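PDB 4IV6: acyl-CoA dehydrogenase FadE3 from Mycobacterium smegmatis, which belongs to the flavin-dependent acyl-CoA dehydrogenase family and holds dihydroflavine-adenine dinucleotide between subunits of its four-chain assembly. Local coordinates for residues E119-M124 / A161-L166; L98-G103 / K110-M115. One frame throughout, in Å; residues are numbered along the deposited sequence.

Overall arrangement
From the N terminus the chain runs through the helical N-terminal part first, and contact 2 comes early. There helix 83-102 turns back as helix 105-116, and 98-103 packs against 110-115 across a short hairpin of helices. The chain leaves that second helix straight into 119-124, the start of contact 1. It then makes strands 141-145 and 148-159 before 161-166 returns to close a longer loop and lead into strand 166-172. The loops follow in series, but the contacts touch: Leu120 packs on Tyr111, and its backbone N probably bonds Arg114 O. Together they join the helical part to the sheet of the middle domain, beside the flavin.

Contact 1: E119-M124 / A161-L166; sequences ELRATM and ARRSDL. With FDA (dihydroflavine-adenine dinucleotide), chain D.
Water 2 is the best-held polar atom here, gripped by three bonds: it accepts from Arg121 N and from Asp165 N (2.9 Å), and donates to Arg163 O. It so bridges the two backbones. Next to it Ala122 and Leu166 form a parallel bridge. Leu166 N gives to Arg121 O at 3.2 Å, in the carbonyl plane, and Leu166 O receives Thr123 N at 3.1 Å, nearly along its C=O axis. Ala122 CB and Leu166 CB, 4.1 Å apart, share one face of this sheet, where Met115 and Tyr111 of helix 105-116 cover them. Leu120, with CG anti to its backbone N, brings CD1 to within 3.8 Å of Asp165 CB.

Arg121 bends at chi3 (67°) and runs alongside Arg163; Arg163 CB lies over one face of the Arg121 guanidinium, 3.5 Å from Arg121 NH1. The two guanidinium planes are only 17° apart, yet the like charges stay apart, Arg121 NH1 5.9 Å from Arg163 NE, and each has its own partner: Arg121 NH2 bonds Ala88 O, Arg163 NH1 pairs with Glu210, and Arg163 also makes a cation-pi contact with Tyr39. Water 1 links Arg121 NE to Ser164 OG, donating to the hydroxyl, which is also bonded to Asn160 O. Thr123 OG1 is bonded to Ser159 O.

Met124 O accepts a hydrogen bond from N3 of the dihydroflavine-adenine dinucleotide, 3.0 Å long and nearly straight at 174°. The pairing that holds Thr123 N probably helps to place the Met124 carbonyl for the flavin ring, and the arginines' separate partners probably ease their like charges.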
ATOM      1  N   GLU B 119      43.009 -11.076  -5.629  1.00 21.75           N
ATOM      2  CA  GLU B 119      43.805 -12.290  -5.403  1.00 23.29           C
ATOM      3  C   GLU B 119      43.397 -12.899  -4.067  1.00 22.48           C
ATOM      4  O   GLU B 119      43.271 -14.106  -3.962  1.00 21.39           O
ATOM      5  CB  GLU B 119      45.305 -11.994  -5.392  1.00 25.22           C
ATOM      6  CG  GLU B 119      46.161 -13.249  -5.255  1.00 27.92           C
ATOM      7  CD  GLU B 119      47.646 -12.963  -5.083  1.00 30.20           C
ATOM      8  OE1 GLU B 119      48.169 -11.963  -5.633  1.00 29.81           O
ATOM      9  OE2 GLU B 119      48.294 -13.763  -4.383  1.00 33.04           O
ATOM     10  N   LEU B 120      43.187 -12.036  -3.067  1.00 21.69           N
ATOM     11  CA  LEU B 120      42.550 -12.435  -1.826  1.00 21.34           C
ATOM     12  C   LEU B 120      41.185 -11.779  -1.713  1.00 20.31           C
ATOM     13  O   LEU B 120      41.080 -10.576  -1.844  1.00 20.71           O
ATOM     14  CB  LEU B 120      43.405 -12.023  -0.647  1.00 22.22           C
ATOM     15  CG  LEU B 120      42.787 -12.204   0.740  1.00 22.65           C
ATOM     16  CD1 LEU B 120      42.550 -13.658   1.044  1.00 23.38           C
ATOM     17  CD2 LEU B 120      43.722 -11.598   1.767  1.00 23.86           C
ATOM     18  N   ARG B 121      40.165 -12.570  -1.419  1.00 19.28           N
ATOM     19  CA  ARG B 121      38.834 -12.076  -1.145  1.00 18.56           C
ATOM     20  C   ARG B 121      38.444 -12.247   0.322  1.00 18.24           C
ATOM     21  O   ARG B 121      38.867 -13.208   0.994  1.00 17.72           O
ATOM     22  CB  ARG B 121      37.852 -12.815  -2.024  1.00 18.97           C
ATOM     23  CG  ARG B 121      37.887 -12.298  -3.456  1.00 19.41           C
ATOM     24  CD  ARG B 121      37.048 -13.146  -4.362  1.00 19.53           C
ATOM     25  NE  ARG B 121      35.645 -13.032  -4.052  1.00 19.27           N
ATOM     26  CZ  ARG B 121      34.716 -13.816  -4.578  1.00 19.33           C
ATOM     27  NH1 ARG B 121      35.055 -14.748  -5.471  1.00 20.30           N
ATOM     28  NH2 ARG B 121      33.450 -13.645  -4.239  1.00 19.20           N
ATOM     29  N   ALA B 122      37.642 -11.306   0.819  1.00 17.63           N
ATOM     30  CA  ALA B 122      37.193 -11.315   2.197  1.00 17.03           C
ATOM     31  C   ALA B 122      35.690 -11.235   2.269  1.00 16.77           C
ATOM     32  O   ALA B 122      35.017 -10.697   1.373  1.00 16.08           O
ATOM     33  CB  ALA B 122      37.830 -10.171   2.987  1.00 17.07           C
ATOM     34  N   THR B 123      35.154 -11.750   3.376  1.00 16.18           N
ATOM     35  CA  THR B 123      33.732 -11.629   3.644  1.00 15.69           C
ATOM     36  C   THR B 123      33.490 -11.385   5.133  1.00 15.68           C
ATOM     37  O   THR B 123      34.417 -11.532   5.947  1.00 15.12           O
ATOM     38  CB  THR B 123      32.986 -12.865   3.162  1.00 15.34           C
ATOM     39  OG1 THR B 123      31.567 -12.652   3.257  1.00 15.39           O
ATOM     40  CG2 THR B 123      33.379 -14.095   4.002  1.00 15.86           C
ATOM     41  N   MET B 124      32.259 -11.000   5.475  1.00 16.35           N
ATOM     42  CA  MET B 124      31.866 -10.724   6.872  1.00 17.43           C
ATOM     43  C   MET B 124      31.101 -11.888   7.458  1.00 16.19           C
ATOM     44  O   MET B 124      30.107 -12.282   6.885  1.00 15.72           O
ATOM     45  CB  MET B 124      30.887  -9.552   6.963  1.00 19.69           C
ATOM     46  CG  MET B 124      31.391  -8.199   6.534  1.00 22.44           C
ATOM     47  SD  MET B 124      32.691  -7.567   7.609  1.00 27.07           S
ATOM     48  CE  MET B 124      31.911  -7.678   9.201  1.00 26.30           C
ATOM     49  N   ALA B 161      31.802 -17.490   1.436  1.00 17.05           N
ATOM     50  CA  ALA B 161      32.674 -18.104   2.431  1.00 17.05           C
ATOM     51  C   ALA B 161      33.708 -19.074   1.885  1.00 17.63           C
ATOM     52  O   ALA B 161      34.775 -19.232   2.491  1.00 17.39           O
ATOM     53  CB  ALA B 161      31.843 -18.792   3.505  1.00 17.39           C
ATOM     54  N   ARG B 162      33.407 -19.738   0.783  1.00 19.08           N
ATOM     55  CA  ARG B 162      34.310 -20.730   0.190  1.00 21.88           C
ATOM     56  C   ARG B 162      35.413 -20.027  -0.623  1.00 21.73           C
ATOM     57  O   ARG B 162      36.593 -20.346  -0.514  1.00 20.84           O
ATOM     58  CB  ARG B 162      33.511 -21.690  -0.707  1.00 25.60           C
ATOM     59  CG  ARG B 162      34.212 -22.990  -1.067  1.00 31.04           C
ATOM     60  CD  ARG B 162      33.315 -24.019  -1.777  1.00 34.40           C
ATOM     61  NE  ARG B 162      32.041 -24.310  -1.073  1.00 35.09           N
ATOM     62  CZ  ARG B 162      31.915 -25.053   0.027  1.00 36.74           C
ATOM     63  NH1 ARG B 162      32.973 -25.606   0.632  1.00 38.34           N
ATOM     64  NH2 ARG B 162      30.714 -25.253   0.546  1.00 36.82           N
ATOM     65  N   ARG B 163      35.013 -19.044  -1.411  1.00 21.76           N
ATOM     66  CA  ARG B 163      35.939 -18.317  -2.288  1.00 22.27           C
ATOM     67  C   ARG B 163      36.762 -17.267  -1.516  1.00 20.77           C
ATOM     68  O   ARG B 163      37.767 -16.805  -2.026  1.00 20.70           O
ATOM     69  CB  ARG B 163      35.178 -17.595  -3.410  1.00 23.97           C
ATOM     70  CG  ARG B 163      34.305 -18.420  -4.382  1.00 26.71           C
ATOM     71  CD  ARG B 163      34.860 -19.773  -4.652  1.00 27.99           C
ATOM     72  NE  ARG B 163      34.276 -20.580  -5.733  1.00 30.41           N
ATOM     73  CZ  ARG B 163      33.068 -21.166  -5.801  1.00 31.22           C
ATOM     74  NH1 ARG B 163      32.058 -20.939  -4.932  1.00 29.61           N
ATOM     75  NH2 ARG B 163      32.853 -21.968  -6.845  1.00 31.97           N
ATOM     76  N   SER B 164      36.321 -16.870  -0.310  1.00 18.93           N
ATOM     77  CA  SER B 164      37.018 -15.872   0.489  1.00 18.90           C
ATOM     78  C   SER B 164      37.985 -16.522   1.474  1.00 19.92           C
ATOM     79  O   SER B 164      37.570 -17.306   2.335  1.00 20.60           O
ATOM     80  CB  SER B 164      36.040 -15.006   1.281  1.00 18.29           C
ATOM     81  OG  SER B 164      35.189 -14.289   0.418  1.00 18.90           O
ATOM     82  N   ASP B 165      39.262 -16.185   1.385  1.00 19.89           N
ATOM     83  CA  ASP B 165      40.202 -16.757   2.330  1.00 21.02           C
ATOM     84  C   ASP B 165      40.569 -15.859   3.518  1.00 19.48           C
ATOM     85  O   ASP B 165      41.439 -16.221   4.307  1.00 18.57           O
ATOM     86  CB  ASP B 165      41.421 -17.266   1.584  1.00 23.40           C
ATOM     87  CG  ASP B 165      41.119 -18.569   0.835  1.00 24.84           C
ATOM     88  OD1 ASP B 165      40.029 -19.177   1.039  1.00 25.69           O
ATOM     89  OD2 ASP B 165      41.963 -18.993   0.050  1.00 29.15           O
ATOM     90  N   LEU B 166      39.893 -14.717   3.651  1.00 18.21           N
ATOM     91  CA  LEU B 166      39.913 -13.953   4.910  1.00 17.84           C
ATOM     92  C   LEU B 166      38.489 -13.683   5.331  1.00 17.57           C
ATOM     93  O   LEU B 166      37.681 -13.222   4.538  1.00 17.51           O
ATOM     94  CB  LEU B 166      40.652 -12.638   4.757  1.00 18.52           C
ATOM     95  CG  LEU B 166      40.764 -11.746   6.000  1.00 18.92           C
ATOM     96  CD1 LEU B 166      41.654 -12.394   7.046  1.00 19.25           C
ATOM     97  CD2 LEU B 166      41.301 -10.398   5.595  1.00 19.94           C
TER
HETATM   98  PA  FDA D 401      15.785 -13.278  12.935  1.00 14.23           P
HETATM   99  O1A FDA D 401      16.679 -12.324  13.687  1.00 15.33           O
HETATM  100  O2A FDA D 401      15.554 -14.672  13.449  1.00 14.80           O
HETATM  101  O5B FDA D 401      14.372 -12.554  12.724  1.00 14.37           O
HETATM  102  C5B FDA D 401      13.203 -13.241  12.221  1.00 13.47           C
HETATM  103  C4B FDA D 401      12.058 -12.225  12.062  1.00 13.23           C
HETATM  104  O4B FDA D 401      11.825 -11.502  13.286  1.00 12.66           O
HETATM  105  C3B FDA D 401      12.378 -11.156  11.039  1.00 12.76           C
HETATM  106  O3B FDA D 401      11.146 -10.674  10.460  1.00 12.39           O
HETATM  107  C2B FDA D 401      13.048 -10.096  11.886  1.00 12.90           C
HETATM  108  O2B FDA D 401      13.026  -8.786  11.325  1.00 12.76           O
HETATM  109  C1B FDA D 401      12.163 -10.136  13.109  1.00 12.61           C
HETATM  110  N9A FDA D 401      12.816  -9.596  14.332  1.00 13.42           N
HETATM  111  C8A FDA D 401      13.815 -10.192  15.020  1.00 12.79           C
HETATM  112  N7A FDA D 401      14.139  -9.458  16.102  1.00 13.20           N
HETATM  113  C5A FDA D 401      13.335  -8.368  16.092  1.00 13.13           C
HETATM  114  C6A FDA D 401      13.147  -7.191  16.925  1.00 13.43           C
HETATM  115  N6A FDA D 401      13.906  -7.031  18.010  1.00 14.22           N
HETATM  116  N1A FDA D 401      12.217  -6.268  16.596  1.00 13.64           N
HETATM  117  C2A FDA D 401      11.430  -6.445  15.521  1.00 13.53           C
HETATM  118  N3A FDA D 401      11.544  -7.506  14.692  1.00 12.71           N
HETATM  119  C4A FDA D 401      12.447  -8.477  14.942  1.00 12.82           C
HETATM  120  N1  FDA D 401      25.032 -12.672   7.341  1.00 15.09           N
HETATM  121  C2  FDA D 401      26.345 -12.513   7.482  1.00 14.85           C
HETATM  122  O2  FDA D 401      26.814 -12.368   8.627  1.00 14.29           O
HETATM  123  N3  FDA D 401      27.180 -12.503   6.429  1.00 15.31           N
HETATM  124  C4  FDA D 401      26.789 -12.667   5.165  1.00 15.19           C
HETATM  125  O4  FDA D 401      27.621 -12.680   4.217  1.00 14.92           O
HETATM  126  C4X FDA D 401      25.341 -12.821   4.920  1.00 14.68           C
HETATM  127  N5  FDA D 401      24.818 -13.023   3.693  1.00 14.90           N
HETATM  128  C5X FDA D 401      23.585 -13.578   3.575  1.00 13.83           C
HETATM  129  C6  FDA D 401      23.171 -14.187   2.385  1.00 13.99           C
HETATM  130  C7  FDA D 401      21.891 -14.725   2.247  1.00 14.41           C
HETATM  131  C7M FDA D 401      21.473 -15.408   0.970  1.00 14.88           C
HETATM  132  C8  FDA D 401      20.982 -14.638   3.320  1.00 14.87           C
HETATM  133  C8M FDA D 401      19.573 -15.183   3.267  1.00 15.57           C
HETATM  134  C9  FDA D 401      21.395 -14.043   4.501  1.00 14.53           C
HETATM  135  C9A FDA D 401      22.692 -13.527   4.650  1.00 14.02           C
HETATM  136  N10 FDA D 401      23.081 -12.963   5.883  1.00 14.95           N
HETATM  137  C10 FDA D 401      24.469 -12.843   6.115  1.00 14.81           C
HETATM  138  C1' FDA D 401      22.250 -13.279   7.051  1.00 15.16           C
HETATM  139  C2' FDA D 401      21.302 -12.118   7.257  1.00 17.03           C
HETATM  140  O2' FDA D 401      22.004 -10.941   7.658  1.00 16.09           O
HETATM  141  C3' FDA D 401      20.266 -12.526   8.305  1.00 18.50           C
HETATM  142  O3' FDA D 401      19.334 -13.402   7.678  1.00 21.52           O
HETATM  143  C4' FDA D 401      19.515 -11.357   8.897  1.00 19.76           C
HETATM  144  O4' FDA D 401      20.395 -10.793   9.883  1.00 21.66           O
HETATM  145  C5' FDA D 401      18.232 -11.803   9.621  1.00 19.48           C
HETATM  146  O5' FDA D 401      18.560 -12.851  10.506  1.00 18.68           O
HETATM  147  P   FDA D 401      17.610 -14.054  10.905  1.00 18.24           P
HETATM  148  O1P FDA D 401      18.369 -14.731  12.029  1.00 17.93           O
HETATM  149  O2P FDA D 401      17.266 -14.840   9.687  1.00 21.26           O
HETATM  150  O3P FDA D 401      16.284 -13.290  11.414  1.00 16.43           O
HETATM  151  O   HOH W   1      34.321 -12.222  -1.457  1.00 17.40           O
HETATM  152  O   HOH W   2      40.252 -15.546  -1.276  1.00 20.60           O

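Contact 2: L98-G103 / K110-M115; sequences LLLLFG and KYLPRM
Apolar contacts do all the joining between 98-103 and 110-115; no hydrogen bond crosses. The two helix segments run roughly antiparallel, at 146°, with axes 10.8 Å apart, and leucine and methionine side chains bridge that distance. Leu99 and Leu112 point at each other and slide past in opposite directions, Leu99 CD1 meeting Leu112 CD2 at 3.6 Å. The other branch of Leu112 is used too: its CD1 sits 3.6 Å from CD2 of Leu100, so one leucine splits its two methyls between successive residues of the facing helix.

Sulfur adds to the same cluster. Met115, bent at chi3 (67°), crosses Leu99 obliquely and lays SD 3.7 Å from Leu99 CD1. That methyl also reaches Tyr111 CB at 4.0 Å, and so collects three partners. Leu99 CD2 lies at the edge of the Tyr111 ring, near its plane, while Lys110 CG covers one face, 3.7 Å above the ring centre.

Hydrogen bonds among these residues stay local to one segment or the other. Helix 105-116 is kinked at Pro113 and Arg114, whose backbone N atoms make no bond to the turn before. Arg114 NH1 instead gives to Lys110 O at 3.0 Å, approaching from above the carbonyl plane. In the other segment Gly103 N closes the last turn on Leu99 O.

Around this hairpin, Tyr61 of a loop touches Leu112, and Pro58 touches Leu100. Helix 234-270 lies against Leu101 and Phe102, Tyr111 OH bonds Glu190 in strand 184-190, and strand 122-125 reaches helix 83-102 through Met124 on Leu98.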
ATOM      1  N   LEU B  98      36.815  -1.716   6.991  1.00 19.39           N
ATOM      2  CA  LEU B  98      37.166  -1.983   8.378  1.00 19.79           C
ATOM      3  C   LEU B  98      38.691  -2.009   8.609  1.00 20.06           C
ATOM      4  O   LEU B  98      39.185  -1.473   9.608  1.00 19.73           O
ATOM      5  CB  LEU B  98      36.566  -3.294   8.859  1.00 19.35           C
ATOM      6  CG  LEU B  98      35.050  -3.292   8.958  1.00 19.37           C
ATOM      7  CD1 LEU B  98      34.580  -4.666   9.401  1.00 19.06           C
ATOM      8  CD2 LEU B  98      34.551  -2.198   9.886  1.00 20.01           C
ATOM      9  N   LEU B  99      39.416  -2.633   7.689  1.00 19.50           N
ATOM     10  CA  LEU B  99      40.873  -2.652   7.742  1.00 20.30           C
ATOM     11  C   LEU B  99      41.440  -1.238   7.674  1.00 20.96           C
ATOM     12  O   LEU B  99      42.301  -0.874   8.466  1.00 21.64           O
ATOM     13  CB  LEU B  99      41.450  -3.495   6.601  1.00 20.40           C
ATOM     14  CG  LEU B  99      41.540  -5.009   6.826  1.00 20.80           C
ATOM     15  CD1 LEU B  99      41.704  -5.745   5.501  1.00 20.94           C
ATOM     16  CD2 LEU B  99      42.711  -5.330   7.740  1.00 21.71           C
ATOM     17  N   LEU B 100      40.962  -0.436   6.733  1.00 20.87           N
ATOM     18  CA  LEU B 100      41.439   0.935   6.646  1.00 21.43           C
ATOM     19  C   LEU B 100      41.108   1.723   7.910  1.00 21.60           C
ATOM     20  O   LEU B 100      41.954   2.433   8.404  1.00 21.82           O
ATOM     21  CB  LEU B 100      40.855   1.618   5.443  1.00 21.85           C
ATOM     22  CG  LEU B 100      41.488   1.101   4.150  1.00 22.23           C
ATOM     23  CD1 LEU B 100      40.538   1.392   3.008  1.00 22.31           C
ATOM     24  CD2 LEU B 100      42.856   1.723   3.911  1.00 22.95           C
ATOM     25  N   LEU B 101      39.902   1.571   8.440  1.00 21.23           N
ATOM     26  CA  LEU B 101      39.478   2.375   9.607  1.00 22.04           C
ATOM     27  C   LEU B 101      40.159   1.979  10.901  1.00 21.93           C
ATOM     28  O   LEU B 101      40.513   2.837  11.696  1.00 22.23           O
ATOM     29  CB  LEU B 101      37.947   2.305   9.808  1.00 22.06           C
ATOM     30  CG  LEU B 101      37.076   3.026   8.761  1.00 22.71           C
ATOM     31  CD1 LEU B 101      35.595   2.871   9.098  1.00 22.84           C
ATOM     32  CD2 LEU B 101      37.432   4.500   8.646  1.00 24.05           C
ATOM     33  N   PHE B 102      40.363   0.677  11.091  1.00 21.30           N
ATOM     34  CA  PHE B 102      40.688   0.100  12.382  1.00 21.46           C
ATOM     35  C   PHE B 102      41.950  -0.804  12.411  1.00 21.71           C
ATOM     36  O   PHE B 102      42.444  -1.145  13.475  1.00 21.83           O
ATOM     37  CB  PHE B 102      39.459  -0.720  12.862  1.00 20.51           C
ATOM     38  CG  PHE B 102      38.175   0.086  12.958  1.00 20.44           C
ATOM     39  CD1 PHE B 102      38.068   1.157  13.828  1.00 21.22           C
ATOM     40  CD2 PHE B 102      37.084  -0.231  12.188  1.00 20.46           C
ATOM     41  CE1 PHE B 102      36.902   1.907  13.919  1.00 21.55           C
ATOM     42  CE2 PHE B 102      35.896   0.499  12.272  1.00 20.86           C
ATOM     43  CZ  PHE B 102      35.804   1.570  13.146  1.00 21.28           C
ATOM     44  N   GLY B 103      42.437  -1.247  11.262  1.00 21.62           N
ATOM     45  CA  GLY B 103      43.535  -2.185  11.249  1.00 22.08           C
ATOM     46  C   GLY B 103      44.863  -1.546  11.641  1.00 23.67           C
ATOM     47  O   GLY B 103      45.079  -0.353  11.430  1.00 22.78           O
ATOM     48  N   LYS B 110      49.468  -6.506   5.183  1.00 26.30           N
ATOM     49  CA  LYS B 110      49.371  -7.940   4.940  1.00 26.58           C
ATOM     50  C   LYS B 110      48.262  -8.306   3.948  1.00 25.02           C
ATOM     51  O   LYS B 110      48.436  -9.206   3.128  1.00 25.60           O
ATOM     52  CB  LYS B 110      49.108  -8.653   6.251  1.00 28.10           C
ATOM     53  CG  LYS B 110      48.905 -10.138   6.069  1.00 30.18           C
ATOM     54  CD  LYS B 110      48.968 -10.854   7.377  1.00 32.38           C
ATOM     55  CE  LYS B 110      49.295 -12.298   7.085  1.00 35.95           C
ATOM     56  NZ  LYS B 110      49.289 -13.062   8.349  1.00 39.21           N
ATOM     57  N   TYR B 111      47.129  -7.613   4.038  1.00 22.93           N
ATOM     58  CA  TYR B 111      45.900  -8.018   3.351  1.00 21.66           C
ATOM     59  C   TYR B 111      45.421  -7.123   2.188  1.00 20.94           C
ATOM     60  O   TYR B 111      44.974  -7.639   1.162  1.00 20.32           O
ATOM     61  CB  TYR B 111      44.773  -8.126   4.379  1.00 20.81           C
ATOM     62  CG  TYR B 111      44.953  -9.262   5.357  1.00 20.53           C
ATOM     63  CD1 TYR B 111      45.240 -10.574   4.913  1.00 20.56           C
ATOM     64  CD2 TYR B 111      44.817  -9.054   6.713  1.00 20.08           C
ATOM     65  CE1 TYR B 111      45.411 -11.618   5.817  1.00 20.77           C
ATOM     66  CE2 TYR B 111      44.990 -10.095   7.612  1.00 20.14           C
ATOM     67  CZ  TYR B 111      45.288 -11.373   7.171  1.00 20.49           C
ATOM     68  OH  TYR B 111      45.442 -12.393   8.091  1.00 20.74           O
ATOM     69  N   LEU B 112      45.491  -5.794   2.351  1.00 20.95           N
ATOM     70  CA  LEU B 112      44.901  -4.864   1.376  1.00 20.50           C
ATOM     71  C   LEU B 112      45.472  -4.907  -0.041  1.00 20.83           C
ATOM     72  O   LEU B 112      44.688  -4.781  -0.999  1.00 19.88           O
ATOM     73  CB  LEU B 112      44.890  -3.418   1.895  1.00 20.67           C
ATOM     74  CG  LEU B 112      43.968  -3.136   3.079  1.00 20.14           C
ATOM     75  CD1 LEU B 112      44.040  -1.674   3.483  1.00 20.65           C
ATOM     76  CD2 LEU B 112      42.528  -3.504   2.756  1.00 19.78           C
ATOM     77  N   PRO B 113      46.797  -5.114  -0.199  1.00 21.47           N
ATOM     78  CA  PRO B 113      47.286  -5.204  -1.580  1.00 22.11           C
ATOM     79  C   PRO B 113      46.721  -6.385  -2.385  1.00 22.27           C
ATOM     80  O   PRO B 113      46.323  -6.202  -3.533  1.00 22.28           O
ATOM     81  CB  PRO B 113      48.822  -5.288  -1.410  1.00 23.04           C
ATOM     82  CG  PRO B 113      49.081  -4.574  -0.121  1.00 23.06           C
ATOM     83  CD  PRO B 113      47.920  -5.040   0.756  1.00 22.09           C
ATOM     84  N   ARG B 114      46.634  -7.571  -1.788  1.00 22.49           N
ATOM     85  CA  ARG B 114      46.054  -8.708  -2.479  1.00 22.71           C
ATOM     86  C   ARG B 114      44.530  -8.636  -2.535  1.00 21.27           C
ATOM     87  O   ARG B 114      43.918  -9.183  -3.444  1.00 21.13           O
ATOM     88  CB  ARG B 114      46.472 -10.011  -1.835  1.00 24.73           C
ATOM     89  CG  ARG B 114      47.919 -10.393  -2.073  1.00 26.89           C
ATOM     90  CD  ARG B 114      48.192 -11.687  -1.333  1.00 29.68           C
ATOM     91  NE  ARG B 114      48.178 -11.467   0.116  1.00 31.68           N
ATOM     92  CZ  ARG B 114      47.817 -12.372   1.025  1.00 34.85           C
ATOM     93  NH1 ARG B 114      47.867 -12.065   2.330  1.00 35.30           N
ATOM     94  NH2 ARG B 114      47.395 -13.576   0.643  1.00 34.67           N
ATOM     95  N   MET B 115      43.916  -7.953  -1.585  1.00 19.93           N
ATOM     96  CA  MET B 115      42.469  -7.704  -1.668  1.00 19.29           C
ATOM     97  C   MET B 115      42.108  -6.798  -2.844  1.00 19.40           C
ATOM     98  O   MET B 115      41.128  -7.030  -3.531  1.00 19.83           O
ATOM     99  CB  MET B 115      41.939  -7.126  -0.366  1.00 18.50           C
ATOM    100  CG  MET B 115      41.849  -8.176   0.726  1.00 18.54           C
ATOM    101  SD  MET B 115      41.354  -7.516   2.322  1.00 18.53           S
ATOM    102  CE  MET B 115      39.673  -7.026   1.945  1.00 18.59           C
TER